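PDB 3P9Z: uroporphyrinogen III cosynthase (HemD) from Helicobacter pylori, which probably catalyses the cyclization of the linear tetrapyrrole hydroxymethylbilane to uroporphyrinogen III, a step of porphyrin and heme biosynthesis. Local coordinates for residues A118-S123 with V140-K145; W9-R14 with I166-S171; I22-C27 with N144-L149. One frame throughout, in Å; residues are numbered along the deposited sequence.

Interaction 1 (A118-S123 with V140-K145); sequences AKEIVS and VVYENK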
ATOM      1  N   ALA A 118      -9.318   0.633   0.844  1.00 26.85           N
ATOM      2  CA  ALA A 118      -8.965  -0.617   1.491  1.00 27.42           C
ATOM      3  C   ALA A 118      -9.953  -0.948   2.606  1.00 28.05           C
ATOM      4  O   ALA A 118     -10.574  -0.056   3.198  1.00 27.36           O
ATOM      5  CB  ALA A 118      -7.569  -0.522   2.066  1.00 26.85           C
ATOM      6  N   LYS A 119     -10.089  -2.240   2.882  1.00 29.06           N
ATOM      7  CA  LYS A 119     -10.915  -2.709   3.988  1.00 31.12           C
ATOM      8  C   LYS A 119     -10.302  -2.279   5.301  1.00 31.78           C
ATOM      9  O   LYS A 119     -11.001  -1.903   6.224  1.00 31.95           O
ATOM     10  CB  LYS A 119     -11.022  -4.240   3.972  1.00 31.27           C
ATOM     11  CG  LYS A 119     -12.067  -4.792   4.935  1.00 33.66           C
ATOM     12  CD  LYS A 119     -12.567  -6.155   4.480  1.00 37.82           C
ATOM     13  CE  LYS A 119     -13.918  -6.502   5.118  1.00 40.46           C
ATOM     14  NZ  LYS A 119     -14.752  -7.362   4.193  1.00 40.37           N
ATOM     15  N   GLU A 120      -8.981  -2.361   5.377  1.00 33.12           N
ATOM     16  CA  GLU A 120      -8.271  -2.084   6.616  1.00 34.42           C
ATOM     17  C   GLU A 120      -8.135  -0.584   6.816  1.00 34.82           C
ATOM     18  O   GLU A 120      -8.110   0.192   5.858  1.00 34.81           O
ATOM     19  CB  GLU A 120      -6.904  -2.795   6.647  1.00 34.19           C
ATOM     20  CG  GLU A 120      -5.961  -2.419   5.499  1.00 36.89           C
ATOM     21  CD  GLU A 120      -6.171  -3.235   4.209  1.00 39.63           C
ATOM     22  OE1 GLU A 120      -5.364  -3.066   3.267  1.00 42.56           O
ATOM     23  OE2 GLU A 120      -7.117  -4.047   4.127  1.00 39.41           O
ATOM     24  N   ILE A 121      -8.075  -0.194   8.085  1.00 35.50           N
ATOM     25  CA  ILE A 121      -7.947   1.190   8.479  1.00 35.97           C
ATOM     26  C   ILE A 121      -6.466   1.549   8.503  1.00 36.86           C
ATOM     27  O   ILE A 121      -5.711   1.015   9.306  1.00 36.25           O
ATOM     28  CB  ILE A 121      -8.630   1.409   9.862  1.00 36.13           C
ATOM     29  CG1 ILE A 121     -10.158   1.264   9.705  1.00 35.49           C
ATOM     30  CG2 ILE A 121      -8.236   2.767  10.491  1.00 35.23           C
ATOM     31  CD1 ILE A 121     -10.895   1.071  10.994  1.00 36.10           C
ATOM     32  N   VAL A 122      -6.052   2.426   7.595  1.00 37.67           N
ATOM     33  CA  VAL A 122      -4.663   2.862   7.543  1.00 39.35           C
ATOM     34  C   VAL A 122      -4.555   4.369   7.820  1.00 40.09           C
ATOM     35  O   VAL A 122      -4.174   4.768   8.917  1.00 40.73           O
ATOM     36  CB  VAL A 122      -3.971   2.464   6.213  1.00 39.35           C
ATOM     37  CG1 VAL A 122      -2.521   2.982   6.169  1.00 39.96           C
ATOM     38  CG2 VAL A 122      -3.993   0.943   6.029  1.00 40.52           C
ATOM     39  N   SER A 123      -4.914   5.198   6.842  1.00 40.96           N
ATOM     40  CA  SER A 123      -4.868   6.655   7.000  1.00 41.69           C
ATOM     41  C   SER A 123      -6.135   7.258   7.632  1.00 42.24           C
ATOM     42  O   SER A 123      -6.147   8.440   7.998  1.00 42.35           O
ATOM     43  CB  SER A 123      -4.622   7.299   5.640  1.00 41.65           C
ATOM     44  OG  SER A 123      -5.743   7.081   4.784  1.00 42.23           O
ATOM     45  N   VAL A 140     -15.272  -0.270  -0.102  1.00 25.83           N
ATOM     46  CA  VAL A 140     -14.148  -1.174   0.043  1.00 24.98           C
ATOM     47  C   VAL A 140     -13.962  -1.999  -1.247  1.00 25.24           C
ATOM     48  O   VAL A 140     -14.807  -2.821  -1.602  1.00 25.06           O
ATOM     49  CB  VAL A 140     -14.412  -2.122   1.243  1.00 25.33           C
ATOM     50  CG1 VAL A 140     -13.360  -3.242   1.317  1.00 24.97           C
ATOM     51  CG2 VAL A 140     -14.474  -1.311   2.571  1.00 25.94           C
ATOM     52  N   VAL A 141     -12.855  -1.796  -1.950  1.00 25.06           N
ATOM     53  CA  VAL A 141     -12.634  -2.560  -3.184  1.00 25.02           C
ATOM     54  C   VAL A 141     -11.436  -3.503  -3.097  1.00 25.52           C
ATOM     55  O   VAL A 141     -11.171  -4.274  -4.027  1.00 25.59           O
ATOM     56  CB  VAL A 141     -12.545  -1.642  -4.439  1.00 24.72           C
ATOM     57  CG1 VAL A 141     -13.882  -0.843  -4.614  1.00 25.71           C
ATOM     58  CG2 VAL A 141     -11.359  -0.707  -4.352  1.00 22.63           C
ATOM     59  N   TYR A 142     -10.703  -3.445  -1.989  1.00 26.17           N
ATOM     60  CA  TYR A 142      -9.601  -4.394  -1.807  1.00 27.36           C
ATOM     61  C   TYR A 142      -9.227  -4.579  -0.349  1.00 28.44           C
ATOM     62  O   TYR A 142      -9.587  -3.767   0.506  1.00 27.58           O
ATOM     63  CB  TYR A 142      -8.361  -4.021  -2.657  1.00 26.56           C
ATOM     64  CG  TYR A 142      -7.519  -2.921  -2.058  1.00 26.57           C
ATOM     65  CD1 TYR A 142      -7.849  -1.586  -2.269  1.00 25.69           C
ATOM     66  CD2 TYR A 142      -6.404  -3.208  -1.262  1.00 26.33           C
ATOM     67  CE1 TYR A 142      -7.103  -0.558  -1.719  1.00 24.97           C
ATOM     68  CE2 TYR A 142      -5.637  -2.161  -0.690  1.00 26.36           C
ATOM     69  CZ  TYR A 142      -6.001  -0.847  -0.942  1.00 25.43           C
ATOM     70  OH  TYR A 142      -5.292   0.202  -0.410  1.00 28.05           O
ATOM     71  N   GLU A 143      -8.505  -5.674  -0.094  1.00 30.21           N
ATOM     72  CA  GLU A 143      -7.952  -5.966   1.213  1.00 31.49           C
ATOM     73  C   GLU A 143      -6.549  -6.540   1.042  1.00 32.10           C
ATOM     74  O   GLU A 143      -6.300  -7.352   0.137  1.00 32.39           O
ATOM     75  CB  GLU A 143      -8.845  -6.953   1.956  1.00 31.77           C
ATOM     76  CG  GLU A 143      -8.474  -7.121   3.414  1.00 36.22           C
ATOM     77  CD  GLU A 143      -9.330  -8.146   4.140  1.00 41.28           C
ATOM     78  OE1 GLU A 143     -10.160  -8.821   3.495  1.00 42.76           O
ATOM     79  OE2 GLU A 143      -9.167  -8.275   5.372  1.00 45.17           O
ATOM     80  N   ASN A 144      -5.631  -6.084   1.889  1.00 32.44           N
ATOM     81  CA  ASN A 144      -4.275  -6.600   1.918  1.00 33.47           C
ATOM     82  C   ASN A 144      -4.247  -7.647   3.015  1.00 33.57           C
ATOM     83  O   ASN A 144      -4.402  -7.327   4.195  1.00 33.66           O
ATOM     84  CB  ASN A 144      -3.265  -5.474   2.186  1.00 34.17           C
ATOM     85  CG  ASN A 144      -1.822  -5.963   2.171  1.00 36.19           C
ATOM     86  OD1 ASN A 144      -1.471  -6.908   1.458  1.00 37.31           O
ATOM     87  ND2 ASN A 144      -0.971  -5.305   2.961  1.00 40.22           N
ATOM     88  N   LYS A 145      -4.072  -8.898   2.610  1.00 32.91           N
ATOM     89  CA  LYS A 145      -4.325 -10.047   3.464  1.00 33.31           C
ATOM     90  C   LYS A 145      -3.084 -10.942   3.590  1.00 31.83           C
ATOM     91  O   LYS A 145      -2.349 -11.135   2.616  1.00 30.94           O
ATOM     92  CB  LYS A 145      -5.439 -10.870   2.811  1.00 34.07           C
ATOM     93  CG  LYS A 145      -6.355 -11.574   3.759  1.00 37.99           C
ATOM     94  CD  LYS A 145      -7.612 -12.024   3.014  1.00 42.16           C
ATOM     95  CE  LYS A 145      -8.453 -12.971   3.860  1.00 44.38           C
ATOM     96  NZ  LYS A 145      -7.845 -14.333   3.880  1.00 46.69           N
TER
HETATM   97  O   HOH W   1      -7.145   2.517   0.212  1.00 34.15           O
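Lys119 N donates to Tyr142 O at 2.9 Å, nearly in line with the carbonyl (C=O...N angle 167°) but bent at the hydrogen (143°), while Ala118 CA turns its hydrogen on the same oxygen. Ala118 pairs with Tyr142 in a parallel bridge at the end of strand 112-118, and the bond from Lys119 N follows it as residues 118-123 leave the sheet. Beyond it the carboxylate of Glu120 straddles Asn144 N, with OE1 at 3.3 Å and OE2 at 3.4 Å, both weak bonds; a bend at chi2 (-85°) swings CD back to the strand. One water accepts from Ala118 N and is hydrogen-bonded to Tyr142 OH. The methyl of Ala118 sits over one face of the Tyr142 ring, CB to CZ 3.4 Å. Val140 CG1 packs on Lys119 CA and CB, and Lys119 CD passes the carboxylate of Glu143, whose OE1 is hydrogen-bonded to Tyr29. Glu120 OE2 and Glu143 OE2, 4.9 Å apart, would be expected to repel, an effect Lys119 NZ may soften. Strand 135-146 thus grips Ala118-Glu120 by one firm bond and a weak fork; Val122 and Ser123 instead bind a malonate, probably from the crystallisation liquor.

Interaction 2 (W9-R14 with I166-S171); sequences WVHSQR and IFTAIS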
ATOM      1  N   TRP A   9      14.374  -8.321   1.156  1.00 24.21           N
ATOM      2  CA  TRP A   9      13.245  -7.399   1.104  1.00 23.58           C
ATOM      3  C   TRP A   9      11.993  -8.110   1.609  1.00 24.42           C
ATOM      4  O   TRP A   9      11.687  -9.236   1.190  1.00 24.64           O
ATOM      5  CB  TRP A   9      13.004  -6.935  -0.331  1.00 23.49           C
ATOM      6  CG  TRP A   9      14.134  -6.154  -0.948  1.00 23.62           C
ATOM      7  CD1 TRP A   9      15.201  -6.657  -1.623  1.00 23.61           C
ATOM      8  CD2 TRP A   9      14.291  -4.728  -0.949  1.00 22.98           C
ATOM      9  NE1 TRP A   9      16.023  -5.633  -2.062  1.00 24.10           N
ATOM     10  CE2 TRP A   9      15.482  -4.438  -1.656  1.00 24.66           C
ATOM     11  CE3 TRP A   9      13.530  -3.667  -0.440  1.00 22.60           C
ATOM     12  CZ2 TRP A   9      15.939  -3.129  -1.854  1.00 22.85           C
ATOM     13  CZ3 TRP A   9      13.974  -2.361  -0.649  1.00 22.25           C
ATOM     14  CH2 TRP A   9      15.174  -2.107  -1.344  1.00 24.19           C
ATOM     15  N   VAL A  10      11.276  -7.453   2.512  1.00 23.66           N
ATOM     16  CA  VAL A  10       9.988  -7.916   2.990  1.00 22.84           C
ATOM     17  C   VAL A  10       9.025  -6.837   2.500  1.00 23.15           C
ATOM     18  O   VAL A  10       8.922  -5.755   3.087  1.00 21.55           O
ATOM     19  CB  VAL A  10       9.954  -8.056   4.540  1.00 23.30           C
ATOM     20  CG1 VAL A  10       8.657  -8.717   4.996  1.00 24.03           C
ATOM     21  CG2 VAL A  10      11.170  -8.855   5.053  1.00 21.87           C
ATOM     22  N   HIS A  11       8.333  -7.144   1.404  1.00 23.34           N
ATOM     23  CA  HIS A  11       7.743  -6.126   0.545  1.00 24.11           C
ATOM     24  C   HIS A  11       6.680  -6.789  -0.366  1.00 24.64           C
ATOM     25  O   HIS A  11       6.452  -8.002  -0.305  1.00 23.86           O
ATOM     26  CB  HIS A  11       8.893  -5.487  -0.262  1.00 24.48           C
ATOM     27  CG  HIS A  11       8.469  -4.436  -1.240  1.00 24.46           C
ATOM     28  ND1 HIS A  11       7.691  -3.356  -0.889  1.00 23.77           N
ATOM     29  CD2 HIS A  11       8.733  -4.297  -2.565  1.00 23.56           C
ATOM     30  CE1 HIS A  11       7.492  -2.595  -1.953  1.00 23.68           C
ATOM     31  NE2 HIS A  11       8.105  -3.151  -2.986  1.00 23.64           N
ATOM     32  N   SER A  12       6.020  -5.998  -1.194  1.00 25.45           N
ATOM     33  CA  SER A  12       4.897  -6.518  -2.003  1.00 26.54           C
ATOM     34  C   SER A  12       5.308  -7.010  -3.396  1.00 27.05           C
ATOM     35  O   SER A  12       4.523  -7.665  -4.084  1.00 27.09           O
ATOM     36  CB  SER A  12       3.821  -5.448  -2.138  1.00 26.02           C
ATOM     37  OG  SER A  12       4.426  -4.242  -2.565  1.00 26.25           O
ATOM     38  N   GLN A  13       6.541  -6.708  -3.793  1.00 28.25           N
ATOM     39  CA  GLN A  13       7.018  -7.008  -5.137  1.00 29.23           C
ATOM     40  C   GLN A  13       8.467  -7.427  -5.105  1.00 29.15           C
ATOM     41  O   GLN A  13       9.237  -6.934  -4.287  1.00 29.20           O
ATOM     42  CB  GLN A  13       6.872  -5.781  -6.032  1.00 30.21           C
ATOM     43  CG  GLN A  13       5.614  -5.805  -6.911  1.00 34.63           C
ATOM     44  CD  GLN A  13       4.900  -4.466  -6.901  1.00 41.94           C
ATOM     45  OE1 GLN A  13       3.920  -4.283  -6.169  1.00 47.55           O
ATOM     46  NE2 GLN A  13       5.398  -3.512  -7.684  1.00 43.37           N
ATOM     47  N   ARG A  14       8.832  -8.333  -6.002  1.00 28.57           N
ATOM     48  CA  ARG A  14      10.192  -8.825  -6.102  1.00 28.72           C
ATOM     49  C   ARG A  14      11.122  -7.704  -6.552  1.00 27.78           C
ATOM     50  O   ARG A  14      10.804  -6.936  -7.470  1.00 26.25           O
ATOM     51  CB  ARG A  14      10.266 -10.016  -7.071  1.00 29.44           C
ATOM     52  CG  ARG A  14      11.608 -10.722  -7.042  1.00 33.24           C
ATOM     53  CD  ARG A  14      11.519 -12.147  -7.563  1.00 38.38           C
ATOM     54  NE  ARG A  14      11.802 -12.201  -8.995  1.00 43.98           N
ATOM     55  CZ  ARG A  14      13.023 -12.270  -9.528  1.00 45.97           C
ATOM     56  NH1 ARG A  14      14.107 -12.294  -8.755  1.00 46.93           N
ATOM     57  NH2 ARG A  14      13.165 -12.310 -10.846  1.00 46.72           N
ATOM     58  N   ILE A 166      14.619  -5.804   5.152  1.00 22.66           N
ATOM     59  CA  ILE A 166      14.020  -4.502   4.822  1.00 22.37           C
ATOM     60  C   ILE A 166      12.498  -4.561   4.871  1.00 22.26           C
ATOM     61  O   ILE A 166      11.851  -5.215   4.021  1.00 22.20           O
ATOM     62  CB  ILE A 166      14.494  -3.970   3.421  1.00 22.48           C
ATOM     63  CG1 ILE A 166      16.025  -3.845   3.376  1.00 20.67           C
ATOM     64  CG2 ILE A 166      13.823  -2.625   3.110  1.00 21.89           C
ATOM     65  CD1 ILE A 166      16.623  -3.550   2.007  1.00 20.66           C
ATOM     66  N   PHE A 167      11.919  -3.887   5.864  1.00 21.84           N
ATOM     67  CA  PHE A 167      10.456  -3.826   5.979  1.00 22.01           C
ATOM     68  C   PHE A 167       9.914  -2.540   5.372  1.00 22.59           C
ATOM     69  O   PHE A 167      10.270  -1.440   5.817  1.00 21.32           O
ATOM     70  CB  PHE A 167      10.024  -3.973   7.442  1.00 21.66           C
ATOM     71  CG  PHE A 167      10.469  -5.276   8.073  1.00 20.94           C
ATOM     72  CD1 PHE A 167       9.712  -6.447   7.898  1.00 20.27           C
ATOM     73  CD2 PHE A 167      11.623  -5.331   8.842  1.00 20.43           C
ATOM     74  CE1 PHE A 167      10.122  -7.667   8.477  1.00 19.71           C
ATOM     75  CE2 PHE A 167      12.045  -6.542   9.437  1.00 20.54           C
ATOM     76  CZ  PHE A 167      11.284  -7.719   9.246  1.00 19.62           C
ATOM     77  N   THR A 168       9.036  -2.685   4.378  1.00 21.78           N
ATOM     78  CA  THR A 168       8.570  -1.539   3.596  1.00 22.41           C
ATOM     79  C   THR A 168       7.193  -1.030   4.013  1.00 22.95           C
ATOM     80  O   THR A 168       6.728  -0.036   3.479  1.00 23.35           O
ATOM     81  CB  THR A 168       8.568  -1.846   2.083  1.00 22.35           C
ATOM     82  OG1 THR A 168       7.641  -2.910   1.818  1.00 23.26           O
ATOM     83  CG2 THR A 168       9.961  -2.279   1.630  1.00 22.63           C
ATOM     84  N   ALA A 169       6.559  -1.713   4.967  1.00 23.02           N
ATOM     85  CA  ALA A 169       5.258  -1.311   5.518  1.00 23.45           C
ATOM     86  C   ALA A 169       4.988  -2.143   6.765  1.00 23.38           C
ATOM     87  O   ALA A 169       5.625  -3.175   6.964  1.00 23.83           O
ATOM     88  CB  ALA A 169       4.134  -1.521   4.490  1.00 23.20           C
ATOM     89  N   ILE A 170       4.065  -1.684   7.603  1.00 23.71           N
ATOM     90  CA  ILE A 170       3.643  -2.425   8.790  1.00 24.28           C
ATOM     91  C   ILE A 170       3.097  -3.818   8.442  1.00 24.00           C
ATOM     92  O   ILE A 170       3.433  -4.806   9.101  1.00 24.18           O
ATOM     93  CB  ILE A 170       2.587  -1.636   9.635  1.00 24.74           C
ATOM     94  CG1 ILE A 170       3.229  -0.404  10.289  1.00 26.62           C
ATOM     95  CG2 ILE A 170       1.915  -2.554  10.700  1.00 24.57           C
ATOM     96  CD1 ILE A 170       2.223   0.559  10.927  1.00 27.68           C
ATOM     97  N   SER A 171       2.255  -3.901   7.421  1.00 23.43           N
ATOM     98  CA  SER A 171       1.648  -5.186   7.047  1.00 23.46           C
ATOM     99  C   SER A 171       2.732  -6.255   6.829  1.00 23.48           C
ATOM    100  O   SER A 171       2.570  -7.421   7.222  1.00 23.97           O
ATOM    101  CB  SER A 171       0.819  -5.016   5.773  1.00 23.50           C
ATOM    102  OG  SER A 171       1.667  -4.641   4.687  1.00 23.46           O
TER
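Trp9 and Ile166 lie side by side where strands 7-10 and 164-167 run parallel, next to each other in a helix-covered alpha/beta sheet, close to the ends of both strands. Ile166 CD1 stands directly over the six-membered ring of Trp9, a CH-pi contact of 3.7 Å to the ring centroid, and Ile166 CG2 adds a touch on Trp9 CE3. Thr168 CG2 comes more loosely to the edge of the same indole. The next pair, Val10 and Phe167, carries its side chains on the opposite face of the sheet; there Val10 CB meets Phe167 CD1 at 3.7 Å, Val10 CG1 lies by CD1 and CE1, and Val10 CG2 by CE1.

The backbones are joined by Val10 N to Ile166 O (2.8 Å, 158° at the hydrogen) and, more weakly, by Thr168 N to Val10 O at 3.3 Å. The two bonds keep the strands in parallel register.

Around this first shell, helix 214-223 closes over the face bearing Trp9 and Ile166, with Leu218 against the indole and Cys217 and Ala221 against Ile166. On the other face Phe167 meets Phe176 of helix 170-179 edge-to-face and touches Leu199 of helix 193-201. Helices thus sandwich the sheet here, and strand 164-167 passes through a short turn, with Ala169 as N-cap, into helix 170-179.

Past the strand ends, His11 and Thr168 cross at about a right angle. His11 CG, anti to its backbone N (chi1 178°), comes near Thr168 OG1 and CG2, and Ser12 OG lies over one face of the imidazole. At the edge of that ring, near its plane, His11 ND1 and Thr168 OG1 share a short hydrogen bond of 2.7 Å, in which either atom could be the donor.

Interaction 3 (I22-C27 with N144-L149); sequences ILNEFC and NKLKHL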
ATOM      1  N   ILE A  22       7.384 -12.130  -0.060  1.00 25.54           N
ATOM      2  CA  ILE A  22       6.077 -11.538  -0.359  1.00 25.00           C
ATOM      3  C   ILE A  22       5.065 -12.351   0.427  1.00 25.22           C
ATOM      4  O   ILE A  22       4.601 -13.418  -0.019  1.00 24.43           O
ATOM      5  CB  ILE A  22       5.753 -11.548  -1.884  1.00 25.85           C
ATOM      6  CG1 ILE A  22       6.847 -10.810  -2.674  1.00 25.34           C
ATOM      7  CG2 ILE A  22       4.322 -10.938  -2.178  1.00 24.40           C
ATOM      8  CD1 ILE A  22       6.818 -11.090  -4.204  1.00 25.27           C
ATOM      9  N   LEU A  23       4.730 -11.849   1.611  1.00 24.39           N
ATOM     10  CA  LEU A  23       3.939 -12.623   2.555  1.00 24.39           C
ATOM     11  C   LEU A  23       2.464 -12.239   2.603  1.00 24.47           C
ATOM     12  O   LEU A  23       1.672 -12.886   3.289  1.00 23.59           O
ATOM     13  CB  LEU A  23       4.536 -12.482   3.944  1.00 24.37           C
ATOM     14  CG  LEU A  23       6.032 -12.791   4.058  1.00 24.16           C
ATOM     15  CD1 LEU A  23       6.482 -12.463   5.457  1.00 23.48           C
ATOM     16  CD2 LEU A  23       6.290 -14.242   3.715  1.00 22.24           C
ATOM     17  N   ASN A  24       2.117 -11.158   1.911  1.00 25.14           N
ATOM     18  CA  ASN A  24       0.746 -10.650   1.882  1.00 25.80           C
ATOM     19  C   ASN A  24       0.245 -10.747   0.462  1.00 26.32           C
ATOM     20  O   ASN A  24       1.046 -10.869  -0.464  1.00 26.48           O
ATOM     21  CB  ASN A  24       0.729  -9.188   2.325  1.00 26.12           C
ATOM     22  CG  ASN A  24       1.122  -9.027   3.761  1.00 26.71           C
ATOM     23  OD1 ASN A  24       2.205  -8.517   4.071  1.00 27.75           O
ATOM     24  ND2 ASN A  24       0.271  -9.498   4.653  1.00 24.07           N
ATOM     25  N   GLU A  25      -1.067 -10.678   0.293  1.00 26.99           N
ATOM     26  CA  GLU A  25      -1.666 -10.660  -1.032  1.00 28.52           C
ATOM     27  C   GLU A  25      -2.923  -9.786  -1.033  1.00 28.85           C
ATOM     28  O   GLU A  25      -3.570  -9.600  -0.011  1.00 29.07           O
ATOM     29  CB  GLU A  25      -1.938 -12.085  -1.560  1.00 28.60           C
ATOM     30  CG  GLU A  25      -3.041 -12.846  -0.830  1.00 31.46           C
ATOM     31  CD  GLU A  25      -3.046 -14.350  -1.121  1.00 35.18           C
ATOM     32  OE1 GLU A  25      -2.519 -14.774  -2.177  1.00 37.02           O
ATOM     33  OE2 GLU A  25      -3.590 -15.116  -0.287  1.00 35.44           O
ATOM     34  N   PHE A  26      -3.222  -9.220  -2.187  1.00 30.05           N
ATOM     35  CA  PHE A  26      -4.362  -8.339  -2.340  1.00 31.79           C
ATOM     36  C   PHE A  26      -5.556  -9.113  -2.816  1.00 32.29           C
ATOM     37  O   PHE A  26      -5.462  -9.937  -3.713  1.00 33.35           O
ATOM     38  CB  PHE A  26      -4.026  -7.167  -3.269  1.00 31.82           C
ATOM     39  CG  PHE A  26      -3.097  -6.179  -2.646  1.00 32.87           C
ATOM     40  CD1 PHE A  26      -3.559  -5.285  -1.692  1.00 33.01           C
ATOM     41  CD2 PHE A  26      -1.743  -6.182  -2.964  1.00 33.48           C
ATOM     42  CE1 PHE A  26      -2.683  -4.377  -1.077  1.00 34.21           C
ATOM     43  CE2 PHE A  26      -0.869  -5.286  -2.359  1.00 32.85           C
ATOM     44  CZ  PHE A  26      -1.341  -4.383  -1.417  1.00 33.54           C
ATOM     45  N   CYS A  27      -6.667  -8.889  -2.146  1.00 33.03           N
ATOM     46  CA  CYS A  27      -7.915  -9.508  -2.547  0.50 33.34           C
ATOM     47  C   CYS A  27      -8.865  -8.420  -3.043  1.00 33.26           C
ATOM     48  O   CYS A  27      -9.007  -7.364  -2.435  1.00 33.24           O
ATOM     49  CB  CYS A  27      -8.502 -10.345  -1.410  0.50 33.19           C
ATOM     50  SG  CYS A  27      -7.378 -11.680  -0.865  0.50 35.22           S
ATOM     51  N   ASN A 144      -5.631  -6.084   1.889  1.00 32.44           N
ATOM     52  CA  ASN A 144      -4.275  -6.600   1.918  1.00 33.47           C
ATOM     53  C   ASN A 144      -4.247  -7.647   3.015  1.00 33.57           C
ATOM     54  O   ASN A 144      -4.402  -7.327   4.195  1.00 33.66           O
ATOM     55  CB  ASN A 144      -3.265  -5.474   2.186  1.00 34.17           C
ATOM     56  CG  ASN A 144      -1.822  -5.963   2.171  1.00 36.19           C
ATOM     57  OD1 ASN A 144      -1.471  -6.908   1.458  1.00 37.31           O
ATOM     58  ND2 ASN A 144      -0.971  -5.305   2.961  1.00 40.22           N
ATOM     59  N   LYS A 145      -4.072  -8.898   2.610  1.00 32.91           N
ATOM     60  CA  LYS A 145      -4.325 -10.047   3.464  1.00 33.31           C
ATOM     61  C   LYS A 145      -3.084 -10.942   3.590  1.00 31.83           C
ATOM     62  O   LYS A 145      -2.349 -11.135   2.616  1.00 30.94           O
ATOM     63  CB  LYS A 145      -5.439 -10.870   2.811  1.00 34.07           C
ATOM     64  CG  LYS A 145      -6.355 -11.574   3.759  1.00 37.99           C
ATOM     65  CD  LYS A 145      -7.612 -12.024   3.014  1.00 42.16           C
ATOM     66  CE  LYS A 145      -8.453 -12.971   3.860  1.00 44.38           C
ATOM     67  NZ  LYS A 145      -7.845 -14.333   3.880  1.00 46.69           N
ATOM     68  N   LEU A 146      -2.899 -11.523   4.774  1.00 30.96           N
ATOM     69  CA  LEU A 146      -1.827 -12.495   5.025  1.00 29.96           C
ATOM     70  C   LEU A 146      -1.951 -13.740   4.142  1.00 29.54           C
ATOM     71  O   LEU A 146      -3.008 -14.346   4.090  1.00 28.33           O
ATOM     72  CB  LEU A 146      -1.832 -12.926   6.498  1.00 29.76           C
ATOM     73  CG  LEU A 146      -0.742 -13.938   6.879  1.00 29.91           C
ATOM     74  CD1 LEU A 146       0.638 -13.282   6.826  1.00 28.17           C
ATOM     75  CD2 LEU A 146      -0.990 -14.582   8.253  1.00 30.45           C
ATOM     76  N   LYS A 147      -0.869 -14.124   3.467  1.00 29.70           N
ATOM     77  CA  LYS A 147      -0.853 -15.389   2.710  1.00 30.98           C
ATOM     78  C   LYS A 147      -0.940 -16.599   3.638  1.00 31.63           C
ATOM     79  O   LYS A 147      -0.483 -16.557   4.785  1.00 31.12           O
ATOM     80  CB  LYS A 147       0.412 -15.533   1.864  1.00 30.61           C
ATOM     81  CG  LYS A 147       0.492 -14.624   0.684  1.00 30.76           C
ATOM     82  CD  LYS A 147       1.737 -14.941  -0.145  1.00 28.63           C
ATOM     83  CE  LYS A 147       1.782 -14.064  -1.373  1.00 29.43           C
ATOM     84  NZ  LYS A 147       3.023 -14.322  -2.158  1.00 31.36           N
ATOM     85  N   HIS A 148      -1.541 -17.669   3.133  1.00 32.57           N
ATOM     86  CA  HIS A 148      -1.592 -18.942   3.841  1.00 33.50           C
ATOM     87  C   HIS A 148      -0.472 -19.759   3.241  1.00 33.32           C
ATOM     88  O   HIS A 148      -0.641 -20.319   2.165  1.00 34.20           O
ATOM     89  CB  HIS A 148      -2.931 -19.648   3.568  1.00 34.39           C
ATOM     90  CG  HIS A 148      -4.092 -19.087   4.331  1.00 37.07           C
ATOM     91  ND1 HIS A 148      -4.135 -17.785   4.787  1.00 40.70           N
ATOM     92  CD2 HIS A 148      -5.266 -19.651   4.702  1.00 39.70           C
ATOM     93  CE1 HIS A 148      -5.279 -17.576   5.414  1.00 41.35           C
ATOM     94  NE2 HIS A 148      -5.986 -18.692   5.373  1.00 41.23           N
ATOM     95  N   LEU A 149       0.678 -19.807   3.907  1.00 32.79           N
ATOM     96  CA  LEU A 149       1.834 -20.533   3.374  1.00 31.84           C
ATOM     97  C   LEU A 149       1.963 -21.934   3.943  1.00 31.84           C
ATOM     98  O   LEU A 149       1.814 -22.145   5.158  1.00 31.64           O
ATOM     99  CB  LEU A 149       3.143 -19.770   3.619  1.00 31.92           C
ATOM    100  CG  LEU A 149       3.222 -18.311   3.161  1.00 31.75           C
ATOM    101  CD1 LEU A 149       4.334 -17.620   3.907  1.00 31.14           C
ATOM    102  CD2 LEU A 149       3.407 -18.209   1.649  1.00 31.05           C
TER
HETATM  103  O   HOH W   2      -2.869 -17.423   0.566  1.00 29.28           O
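Phe26 and Asn144 stack across the strands: the amide of Asn144 lies over one face of the phenyl ring, the planes 22° apart, with OD1 3.7 Å above it toward the rim. Asn144 CB meets Phe26 CE1 at 3.5 Å, while OD1 also abuts Asn24 CB. Asn144 CG is anti to its backbone N (chi1 -178°), which puts it over the ring, near CE1 and CZ.

Glu25 and Lys145, whose side chains share the other face of the sheet, form an antiparallel hydrogen-bonded pair with two backbone bonds, Glu25 N to Lys145 O at 2.7 Å and Lys145 N to Glu25 O at 2.8 Å. Past the bridges, Lys147 N donates to Leu23 O. The extended Lys147 chain then runs back over the opposing backbone, and NZ reaches Ile22 O at 2.8 Å from above the carbonyl plane. Glu25 CD lies by Lys147 CG, and one water donates to Glu25 OE2 and accepts from His148 N. Leu23 CD2 and Leu149 CD1 add an apolar touch; helix 170-179 packs on Leu23 and Leu146. Two antiparallel strands lying side by side and strongly twisted (135° between strand directions) are typical of the two-stranded connection between the two domains of uroporphyrinogen III synthases.

In the fold
From the N terminus, strand 7-10 leads into 9-14, which meets 166-171 some 150 residues later; interaction 2 therefore closes the longest loop. Interaction 3 joins 22-27 to 144-149, and interaction 1 is a short closure of 118-123 on 140-145; the two end on the same stretch, and both are nested inside interaction 2. Interactions 1 and 3 share Asn144 and Lys145 on strand 135-146, which has strand 112-118 on one side and strand 19-28 on the other. Strand 19-28 in turn neighbours strand 7-10, so the three contacts follow one another across one sheet. Asn144 ND2 packs on Ser171 OG, 3.2 Å away, bringing interaction 2 against both others.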